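Local coordinates for alpha-l-arabinofuranosidase domain protein (PDB 4ATW), which probably hydrolyses terminal alpha-L-arabinofuranosides, releasing L-arabinose from arabinose-containing polysaccharides and oligosaccharides, as a thermostable alpha-L-arabinofuranosidase, at residues A[427-433]-A[459-465]. Residues are numbered along the deposited sequence; the frame is centred on the assembly and turned at random.
Sequences LGQKKAT and ETITVDT
Thr465 OG1 receives two backbone N-H groups in succession. Gly428 N reaches OG1 of Thr465 at 3.0 Å; the bond from Leu427 N is weak and bent. OG1 lies anti to the carbonyl carbon of Thr465 (chi1 -64°), which turns it to this bend. Next along the chain, Lys430 and Val463 form an antiparallel hydrogen-bonded pair. Lys430 N lies 3.0 Å from Val463 O, and Val463 N returns a straighter bond to Lys430 O. Ile461 N then meets Ala432 O, 2.7 Å away and nearly in line with the C=O bond. The two segments thus run as an irregular antiparallel pair in the C-terminal beta domain, which packs beside the parallel-stranded barrel expected of this glycosidase family. The side facing Val481 of strand 475-481 is largely apolar. There Val463 directs CG2 to Leu427 CD2 (3.7 Å) and CG1 to Ala432 CB (3.9 Å), and all three residues touch Val481. The Asp464 and Gln429 side chains cross, with carboxylate and amide planes 84° apart. With an alanine in place of Asp464, the Gln429 chain would lose this neighbour and is likely to turn more freely. Further on, Lys431 lies alongside Thr462, both side chains pointing the same way.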
ATOM      1  N   LEU A 427      29.290 -15.989   6.686  1.00 61.51           N
ATOM      2  CA  LEU A 427      29.164 -14.716   7.377  1.00 55.74           C
ATOM      3  C   LEU A 427      30.351 -14.419   8.307  1.00 61.95           C
ATOM      4  O   LEU A 427      31.033 -13.392   8.149  1.00 59.15           O
ATOM      5  CB  LEU A 427      27.844 -14.678   8.167  1.00 44.28           C
ATOM      6  CG  LEU A 427      27.601 -13.463   9.093  1.00 56.59           C
ATOM      7  CD1 LEU A 427      27.409 -12.178   8.320  1.00 40.01           C
ATOM      8  CD2 LEU A 427      26.384 -13.718   9.952  1.00 56.30           C
ATOM      9  N   GLY A 428      30.598 -15.306   9.268  1.00 58.54           N
ATOM     10  CA  GLY A 428      31.695 -15.064  10.188  1.00 76.00           C
ATOM     11  C   GLY A 428      31.160 -14.406  11.444  1.00 80.36           C
ATOM     12  O   GLY A 428      29.954 -14.321  11.608  1.00 84.49           O
ATOM     13  N   GLN A 429      32.025 -13.934  12.333  1.00 82.87           N
ATOM     14  CA  GLN A 429      31.537 -13.316  13.558  1.00 83.41           C
ATOM     15  C   GLN A 429      31.460 -11.796  13.541  1.00 89.66           C
ATOM     16  O   GLN A 429      32.483 -11.110  13.612  1.00 91.59           O
ATOM     17  CB  GLN A 429      32.383 -13.748  14.753  1.00 81.40           C
ATOM     18  CG  GLN A 429      32.199 -15.180  15.162  1.00 77.03           C
ATOM     19  CD  GLN A 429      32.747 -15.449  16.552  1.00 81.20           C
ATOM     20  OE1 GLN A 429      32.768 -16.600  17.005  1.00 90.35           O
ATOM     21  NE2 GLN A 429      33.192 -14.383  17.243  1.00 79.27           N
ATOM     22  N   LYS A 430      30.236 -11.281  13.464  1.00 96.06           N
ATOM     23  CA  LYS A 430      29.999  -9.840  13.478  1.00100.03           C
ATOM     24  C   LYS A 430      29.108  -9.503  14.678  1.00 99.54           C
ATOM     25  O   LYS A 430      28.626 -10.395  15.383  1.00 98.78           O
ATOM     26  CB  LYS A 430      29.320  -9.376  12.184  1.00 92.94           C
ATOM     27  CG  LYS A 430      29.262 -10.438  11.101  1.00 90.47           C
ATOM     28  CD  LYS A 430      30.567 -10.591  10.345  1.00 71.72           C
ATOM     29  CE  LYS A 430      30.669  -9.567   9.243  1.00 65.15           C
ATOM     30  NZ  LYS A 430      31.723  -9.971   8.282  1.00 56.13           N
ATOM     31  N   LYS A 431      28.895  -8.215  14.907  1.00 96.49           N
ATOM     32  CA  LYS A 431      28.077  -7.786  16.024  1.00 97.37           C
ATOM     33  C   LYS A 431      26.817  -7.115  15.500  1.00 97.70           C
ATOM     34  O   LYS A 431      26.645  -5.902  15.634  1.00103.99           O
ATOM     35  CB  LYS A 431      28.859  -6.808  16.901  1.00 96.94           C
ATOM     36  CG  LYS A 431      28.451  -6.814  18.368  1.00 99.12           C
ATOM     37  CD  LYS A 431      28.959  -8.070  19.073  1.00 96.81           C
ATOM     38  CE  LYS A 431      30.487  -8.113  19.129  1.00 95.03           C
ATOM     39  NZ  LYS A 431      31.013  -9.454  19.505  1.00 98.11           N
ATOM     40  N   ALA A 432      25.939  -7.909  14.899  1.00 92.77           N
ATOM     41  CA  ALA A 432      24.685  -7.398  14.355  1.00 86.89           C
ATOM     42  C   ALA A 432      23.693  -6.899  15.427  1.00 82.76           C
ATOM     43  O   ALA A 432      23.781  -7.269  16.601  1.00 82.15           O
ATOM     44  CB  ALA A 432      24.028  -8.482  13.523  1.00 93.49           C
ATOM     45  N   THR A 433      22.747  -6.059  15.010  1.00 75.48           N
ATOM     46  CA  THR A 433      21.724  -5.530  15.909  1.00 62.21           C
ATOM     47  C   THR A 433      20.328  -5.924  15.392  1.00 54.82           C
ATOM     48  O   THR A 433      20.074  -5.822  14.201  1.00 58.20           O
ATOM     49  CB  THR A 433      21.873  -3.994  16.026  1.00 59.41           C
ATOM     50  OG1 THR A 433      20.592  -3.414  16.305  1.00 60.92           O
ATOM     51  CG2 THR A 433      22.509  -3.400  14.751  1.00 46.76           C
ATOM     52  N   GLU A 459      18.481  -4.157  19.964  1.00 85.70           N
ATOM     53  CA  GLU A 459      19.149  -5.026  20.910  1.00 85.16           C
ATOM     54  C   GLU A 459      20.340  -5.554  20.122  1.00 81.73           C
ATOM     55  O   GLU A 459      20.204  -5.877  18.938  1.00 84.95           O
ATOM     56  CB  GLU A 459      18.181  -6.160  21.240  1.00 83.03           C
ATOM     57  CG  GLU A 459      18.670  -7.117  22.320  1.00 87.84           C
ATOM     58  CD  GLU A 459      18.651  -8.576  21.864  1.00 86.30           C
ATOM     59  OE1 GLU A 459      19.386  -8.893  20.903  1.00 89.44           O
ATOM     60  OE2 GLU A 459      17.905  -9.401  22.455  1.00 75.58           O
ATOM     61  N   THR A 460      21.509  -5.632  20.756  1.00 67.79           N
ATOM     62  CA  THR A 460      22.684  -6.105  20.045  1.00 57.29           C
ATOM     63  C   THR A 460      22.916  -7.594  20.173  1.00 61.82           C
ATOM     64  O   THR A 460      22.478  -8.232  21.126  1.00 45.03           O
ATOM     65  CB  THR A 460      23.929  -5.349  20.488  1.00 55.24           C
ATOM     66  OG1 THR A 460      23.652  -3.951  20.396  1.00 58.12           O
ATOM     67  CG2 THR A 460      25.122  -5.664  19.569  1.00 54.62           C
ATOM     68  N   ILE A 461      23.598  -8.144  19.175  1.00 71.57           N
ATOM     69  CA  ILE A 461      23.897  -9.567  19.141  1.00 77.55           C
ATOM     70  C   ILE A 461      25.207  -9.881  18.446  1.00 81.84           C
ATOM     71  O   ILE A 461      25.723  -9.098  17.643  1.00 83.92           O
ATOM     72  CB  ILE A 461      22.784 -10.366  18.417  1.00 71.74           C
ATOM     73  CG1 ILE A 461      21.556 -10.456  19.301  1.00 73.33           C
ATOM     74  CG2 ILE A 461      23.252 -11.782  18.082  1.00 71.44           C
ATOM     75  CD1 ILE A 461      20.517 -11.364  18.729  1.00 71.91           C
ATOM     76  N   THR A 462      25.742 -11.043  18.788  1.00 85.82           N
ATOM     77  CA  THR A 462      26.960 -11.527  18.183  1.00 85.33           C
ATOM     78  C   THR A 462      26.399 -12.607  17.278  1.00 77.86           C
ATOM     79  O   THR A 462      25.670 -13.485  17.751  1.00 64.81           O
ATOM     80  CB  THR A 462      27.894 -12.153  19.231  1.00 84.89           C
ATOM     81  OG1 THR A 462      27.143 -13.087  20.024  1.00 85.01           O
ATOM     82  CG2 THR A 462      28.510 -11.068  20.133  1.00 78.22           C
ATOM     83  N   VAL A 463      26.695 -12.515  15.984  1.00 68.34           N
ATOM     84  CA  VAL A 463      26.201 -13.499  15.033  1.00 75.32           C
ATOM     85  C   VAL A 463      27.351 -14.172  14.283  1.00 79.93           C
ATOM     86  O   VAL A 463      28.428 -13.591  14.147  1.00 86.24           O
ATOM     87  CB  VAL A 463      25.246 -12.848  14.010  1.00 75.40           C
ATOM     88  CG1 VAL A 463      24.098 -12.139  14.735  1.00 73.75           C
ATOM     89  CG2 VAL A 463      26.011 -11.880  13.130  1.00 68.87           C
ATOM     90  N   ASP A 464      27.125 -15.394  13.803  1.00 80.09           N
ATOM     91  CA  ASP A 464      28.152 -16.146  13.069  1.00 81.95           C
ATOM     92  C   ASP A 464      27.496 -16.909  11.917  1.00 78.81           C
ATOM     93  O   ASP A 464      26.269 -16.972  11.835  1.00 76.62           O
ATOM     94  CB  ASP A 464      28.853 -17.152  14.004  1.00 87.82           C
ATOM     95  CG  ASP A 464      30.267 -17.541  13.529  1.00 85.62           C
ATOM     96  OD1 ASP A 464      30.525 -17.563  12.300  1.00 76.36           O
ATOM     97  OD2 ASP A 464      31.114 -17.842  14.400  1.00 72.89           O
ATOM     98  N   THR A 465      28.323 -17.484  11.041  1.00 73.81           N
ATOM     99  CA  THR A 465      27.855 -18.273   9.895  1.00 63.63           C
ATOM    100  C   THR A 465      26.714 -19.210  10.274  1.00 63.22           C
ATOM    101  O   THR A 465      25.894 -19.618   9.453  1.00 66.94           O
ATOM    102  CB  THR A 465      29.012 -19.093   9.334  1.00 50.96           C
ATOM    103  OG1 THR A 465      30.002 -18.177   8.829  1.00 38.03           O
ATOM    104  CG2 THR A 465      28.529 -20.089   8.246  1.00 30.77           C
TER